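Local structure of transcription initiation factor IIB (Methanocaldococcus jannaschii, 5O9J) at residues 91-94 / 95-98; 28-31 / 32-36. The protein is a HINT-fold mini-intein that probably excises itself from the transcription factor by protein splicing. One frame throughout, in Å; residues are numbered along the deposited sequence.

Interaction 1 (91-94 / 95-98); sequences RVTR and SHSV
Thr93 and His96 close a type I beta turn that joins strand 88-92 to strand 96-102. Arg94 and Ser95 fill the two corners. Thr93 O accepts two weak hydrogen bonds from His96. His96 N lies 3.3 Å from Thr93 O and closes the turn; His96 ND1 lies 3.4 Å from Thr93 O, with an N-H...O angle of 152°. The imidazole turns one edge to Thr93. Its CG stands beside the backbone N (chi1 -75°), which brings ND1 close to both oxygens of Thr93. The second is the hydroxyl: Thr93 OG1 lies near the ring plane, at its edge, 3.0 Å from His96 ND1. That bond is also weak, being bent to 120°, and Thr93 OG1 is nearly as close to His96 CE1, at 3.1 Å. The Thr93 and His96 side chains run at a slant to each other.

The sequence Thr-Arg-Ser-His fits the TxxH signature of block B in intein splicing domains. In relatives the threonine and histidine of this motif act at the N-terminal splice junction. A weak hydrogen bond from His96 NE2 to Tyr3 O is consistent with such a role here.

Val92 approaches the ring obliquely, with CB 4.0 Å from His96 ND1. Ser95 OG comes to 3.6 Å of Thr93 OG1. The CA-CB bond of Arg94 points away from Ser95-Val98, though CB still touches Ser95 N; its guanidinium group makes salt bridges to Glu78 through NH1 and to Asp112 through NE.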
loop_
_atom_site.group_PDB
_atom_site.type_symbol
_atom_site.label_atom_id
_atom_site.label_comp_id
_atom_site.label_asym_id
_atom_site.label_seq_id
_atom_site.Cartn_x
_atom_site.Cartn_y
_atom_site.Cartn_z
ATOM N N ARG A 91 4.582 -0.856 -7.551
ATOM C CA ARG A 91 5.856 -0.327 -7.062
ATOM C C ARG A 91 5.868 -0.265 -5.545
ATOM O O ARG A 91 5.060 0.447 -4.946
ATOM C CB ARG A 91 6.121 1.069 -7.619
ATOM C CG ARG A 91 6.186 1.162 -9.125
ATOM C CD ARG A 91 6.435 2.610 -9.535
ATOM N NE ARG A 91 6.944 2.715 -10.895
ATOM C CZ ARG A 91 7.762 3.675 -11.311
ATOM N NH1 ARG A 91 8.177 3.686 -12.570
ATOM N NH2 ARG A 91 8.167 4.620 -10.469
ATOM N N VAL A 92 6.782 -0.995 -4.917
ATOM C CA VAL A 92 6.846 -1.014 -3.458
ATOM C C VAL A 92 8.276 -0.966 -2.943
ATOM O O VAL A 92 9.221 -1.288 -3.658
ATOM C CB VAL A 92 6.152 -2.272 -2.864
ATOM C CG1 VAL A 92 4.680 -2.261 -3.180
ATOM C CG2 VAL A 92 6.790 -3.539 -3.400
ATOM N N THR A 93 8.426 -0.565 -1.690
ATOM C CA THR A 93 9.726 -0.566 -1.053
ATOM C C THR A 93 10.128 -1.977 -0.666
ATOM O O THR A 93 9.316 -2.907 -0.676
ATOM C CB THR A 93 9.748 0.326 0.191
ATOM O OG1 THR A 93 8.811 -0.175 1.151
ATOM C CG2 THR A 93 9.380 1.756 -0.179
ATOM N N ARG A 94 11.396 -2.110 -0.314
ATOM C CA ARG A 94 12.036 -3.395 -0.086
ATOM C C ARG A 94 11.409 -4.173 1.059
ATOM O O ARG A 94 11.368 -5.401 1.036
ATOM C CB ARG A 94 13.531 -3.166 0.171
ATOM C CG ARG A 94 14.075 -3.794 1.435
ATOM C CD ARG A 94 15.587 -3.678 1.502
ATOM N NE ARG A 94 16.230 -4.188 0.293
ATOM C CZ ARG A 94 16.746 -3.413 -0.654
ATOM N NH1 ARG A 94 16.686 -2.091 -0.532
ATOM N NH2 ARG A 94 17.313 -3.956 -1.724
ATOM N N SER A 95 10.908 -3.453 2.054
ATOM C CA SER A 95 10.435 -4.090 3.271
ATOM C C SER A 95 9.018 -4.642 3.152
ATOM O O SER A 95 8.368 -4.869 4.164
ATOM C CB SER A 95 10.483 -3.103 4.428
ATOM O OG SER A 95 9.602 -2.022 4.182
ATOM N N HIS A 96 8.525 -4.838 1.935
ATOM C CA HIS A 96 7.193 -5.418 1.776
ATOM C C HIS A 96 7.282 -6.873 1.379
ATOM O O HIS A 96 8.232 -7.291 0.720
ATOM C CB HIS A 96 6.368 -4.657 0.740
ATOM C CG HIS A 96 5.857 -3.345 1.230
ATOM N ND1 HIS A 96 6.582 -2.175 1.137
ATOM C CD2 HIS A 96 4.690 -3.013 1.842
ATOM C CE1 HIS A 96 5.888 -1.186 1.657
ATOM N NE2 HIS A 96 4.735 -1.666 2.096
ATOM N N SER A 97 6.275 -7.646 1.771
ATOM C CA SER A 97 6.245 -9.048 1.403
ATOM C C SER A 97 4.948 -9.369 0.672
ATOM O O SER A 97 3.939 -8.680 0.845
ATOM C CB SER A 97 6.395 -9.929 2.640
ATOM O OG SER A 97 5.239 -9.835 3.451
ATOM N N VAL A 98 4.981 -10.410 -0.151
ATOM C CA VAL A 98 3.822 -10.788 -0.947
ATOM C C VAL A 98 3.649 -12.301 -0.974
ATOM O O VAL A 98 4.630 -13.048 -0.972
ATOM C CB VAL A 98 3.935 -10.267 -2.394
ATOM C CG1 VAL A 98 3.796 -8.759 -2.427
ATOM C CG2 VAL A 98 5.256 -10.687 -3.002
#

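Interaction 2 (28-31 / 32-36)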
loop_
_atom_site.group_PDB
_atom_site.type_symbol
_atom_site.label_atom_id
_atom_site.label_comp_id
_atom_site.label_asym_id
_atom_site.label_seq_id
_atom_site.Cartn_x
_atom_site.Cartn_y
_atom_site.Cartn_z
ATOM N N ILE A 28 -0.925 13.810 1.011
ATOM C CA ILE A 28 -0.097 13.847 2.208
ATOM C C ILE A 28 0.863 15.039 2.197
ATOM O O ILE A 28 1.114 15.657 3.239
ATOM C CB ILE A 28 0.682 12.520 2.369
ATOM C CG1 ILE A 28 -0.286 11.408 2.801
ATOM C CG2 ILE A 28 1.814 12.661 3.376
ATOM C CD1 ILE A 28 0.362 10.042 2.965
ATOM N N ASP A 29 1.391 15.367 1.022
ATOM C CA ASP A 29 2.204 16.568 0.882
ATOM C C ASP A 29 1.401 17.802 1.271
ATOM O O ASP A 29 1.889 18.652 2.010
ATOM C CB ASP A 29 2.731 16.720 -0.544
ATOM C CG ASP A 29 3.978 15.899 -0.794
ATOM O OD1 ASP A 29 4.574 15.389 0.180
ATOM O OD2 ASP A 29 4.379 15.771 -1.967
ATOM N N LYS A 30 0.167 17.887 0.785
ATOM C CA LYS A 30 -0.683 19.045 1.053
ATOM C C LYS A 30 -1.014 19.164 2.538
ATOM O O LYS A 30 -1.013 20.259 3.097
ATOM C CB LYS A 30 -1.973 18.964 0.230
ATOM C CG LYS A 30 -3.038 19.966 0.638
ATOM C CD LYS A 30 -4.436 19.382 0.498
ATOM C CE LYS A 30 -5.496 20.421 0.828
ATOM N NZ LYS A 30 -6.722 19.783 1.368
ATOM N N ILE A 31 -1.294 18.026 3.169
ATOM C CA ILE A 31 -1.561 17.953 4.605
ATOM C C ILE A 31 -0.381 18.422 5.463
ATOM O O ILE A 31 -0.535 19.207 6.411
ATOM C CB ILE A 31 -1.899 16.522 5.015
ATOM C CG1 ILE A 31 -3.270 16.100 4.474
ATOM C CG2 ILE A 31 -1.907 16.367 6.516
ATOM C CD1 ILE A 31 -3.605 14.688 4.868
ATOM N N ILE A 32 0.794 17.898 5.147
ATOM C CA ILE A 32 1.982 18.213 5.918
ATOM C C ILE A 32 2.349 19.681 5.739
ATOM O O ILE A 32 2.569 20.398 6.715
ATOM C CB ILE A 32 3.154 17.316 5.521
ATOM C CG1 ILE A 32 2.902 15.896 6.025
ATOM C CG2 ILE A 32 4.464 17.851 6.106
ATOM C CD1 ILE A 32 3.958 14.892 5.574
ATOM N N GLU A 33 2.365 20.139 4.494
ATOM C CA GLU A 33 2.750 21.511 4.196
ATOM C C GLU A 33 1.779 22.543 4.793
ATOM O O GLU A 33 2.123 23.719 4.921
ATOM C CB GLU A 33 2.889 21.685 2.680
ATOM C CG GLU A 33 4.104 20.917 2.115
ATOM C CD GLU A 33 3.980 20.555 0.634
ATOM O OE1 GLU A 33 3.024 21.022 -0.033
ATOM O OE2 GLU A 33 4.859 19.808 0.134
ATOM N N ASN A 34 0.593 22.090 5.198
ATOM C CA ASN A 34 -0.411 22.954 5.823
ATOM C C ASN A 34 -0.561 22.731 7.324
ATOM O O ASN A 34 -1.387 23.368 7.976
ATOM C CB ASN A 34 -1.782 22.747 5.168
ATOM C CG ASN A 34 -1.845 23.290 3.757
ATOM O OD1 ASN A 34 -1.115 24.214 3.400
ATOM N ND2 ASN A 34 -2.720 22.710 2.940
ATOM N N SER A 35 0.222 21.813 7.869
ATOM C CA SER A 35 0.073 21.450 9.269
ATOM C C SER A 35 0.977 22.271 10.187
ATOM O O SER A 35 2.000 22.823 9.764
ATOM C CB SER A 35 0.364 19.963 9.464
ATOM O OG SER A 35 0.512 19.656 10.839
ATOM N N GLU A 36 0.576 22.350 11.448
ATOM C CA GLU A 36 1.425 22.893 12.492
ATOM C C GLU A 36 1.615 21.802 13.535
ATOM O O GLU A 36 2.035 22.047 14.660
ATOM C CB GLU A 36 0.813 24.166 13.074
ATOM C CG GLU A 36 0.768 25.297 12.049
ATOM C CD GLU A 36 0.041 26.532 12.535
ATOM O OE1 GLU A 36 -0.726 26.427 13.518
ATOM O OE2 GLU A 36 0.237 27.612 11.930
#
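Ile28 and Ile32, one turn apart in helix 24-33, touch through CG2 of Ile28 and CD1 of Ile32 at 3.8 Å. The two side chains cross at a slant. Ile28 CG2 is the branch that lies anti to its own backbone N, and this directs it toward the next turn. Between the same two residues, Ile32 N donates to Ile28 O at 3.0 Å, a nearly straight helical bond. Glu33 N makes the equivalent bond to Asp29 O at 2.9 Å.

The side chains of Asp29 and Glu33 run side by side and point the same way, with their carboxylate planes 19° apart. Asp29 OD1 and Glu33 OE2 are 4.4 Å apart, so the like charges should repel. Arg73 probably offsets this: it forms a salt bridge with Asp29 OD1 and a long, weak ion pair with Glu33 OE2. Asp29 OD2 has a further weak hydrogen bond to a bound glycerol.

At Asn34 the regular bonding slackens. Asn34 N is shared between two weak bonds, to Lys30 O at 3.2 Å and to Ile31 O at 3.3 Å. The Asn34 side chain crosses that of Lys30 at a slant; Asn34 ND2 comes to 3.0 Å of Lys30 O, but the angle is too poor for a hydrogen bond. Lys30 NZ itself forms a salt bridge with Glu15. Next, Ser35 N bonds to Ile32 O at 3.0 Å, and Ser35 OG to the N of Asn37.

The isoleucine side of the helix lies on an antiparallel sheet: Ile28 meets strands 160-165 and 70-75, Ile31 rests on Val71, and Ile32 packs against Glu45 and Ala47 of strand 44-48.

Overall arrangement
Interaction 1 is a buried turn, its centre about 9 Å from the centre of the chain. Interaction 2 is only partly buried, its centre about 20 Å from the centre of the chain. The two centres are about 25 Å apart and the contacts do not touch. No strand or helix is common to both. Residues 91-98 connect two strands of different sheets, whereas residues 28-36 belong to a helix end and the chain that leaves it. Within the turn the bonds are weak and gather on His96, next to the chain's N-terminal residues. The helix has two regular backbone bonds, which give way to weak ones at Asn34. It has an apolar side facing a sheet and charged residues on its more exposed sides.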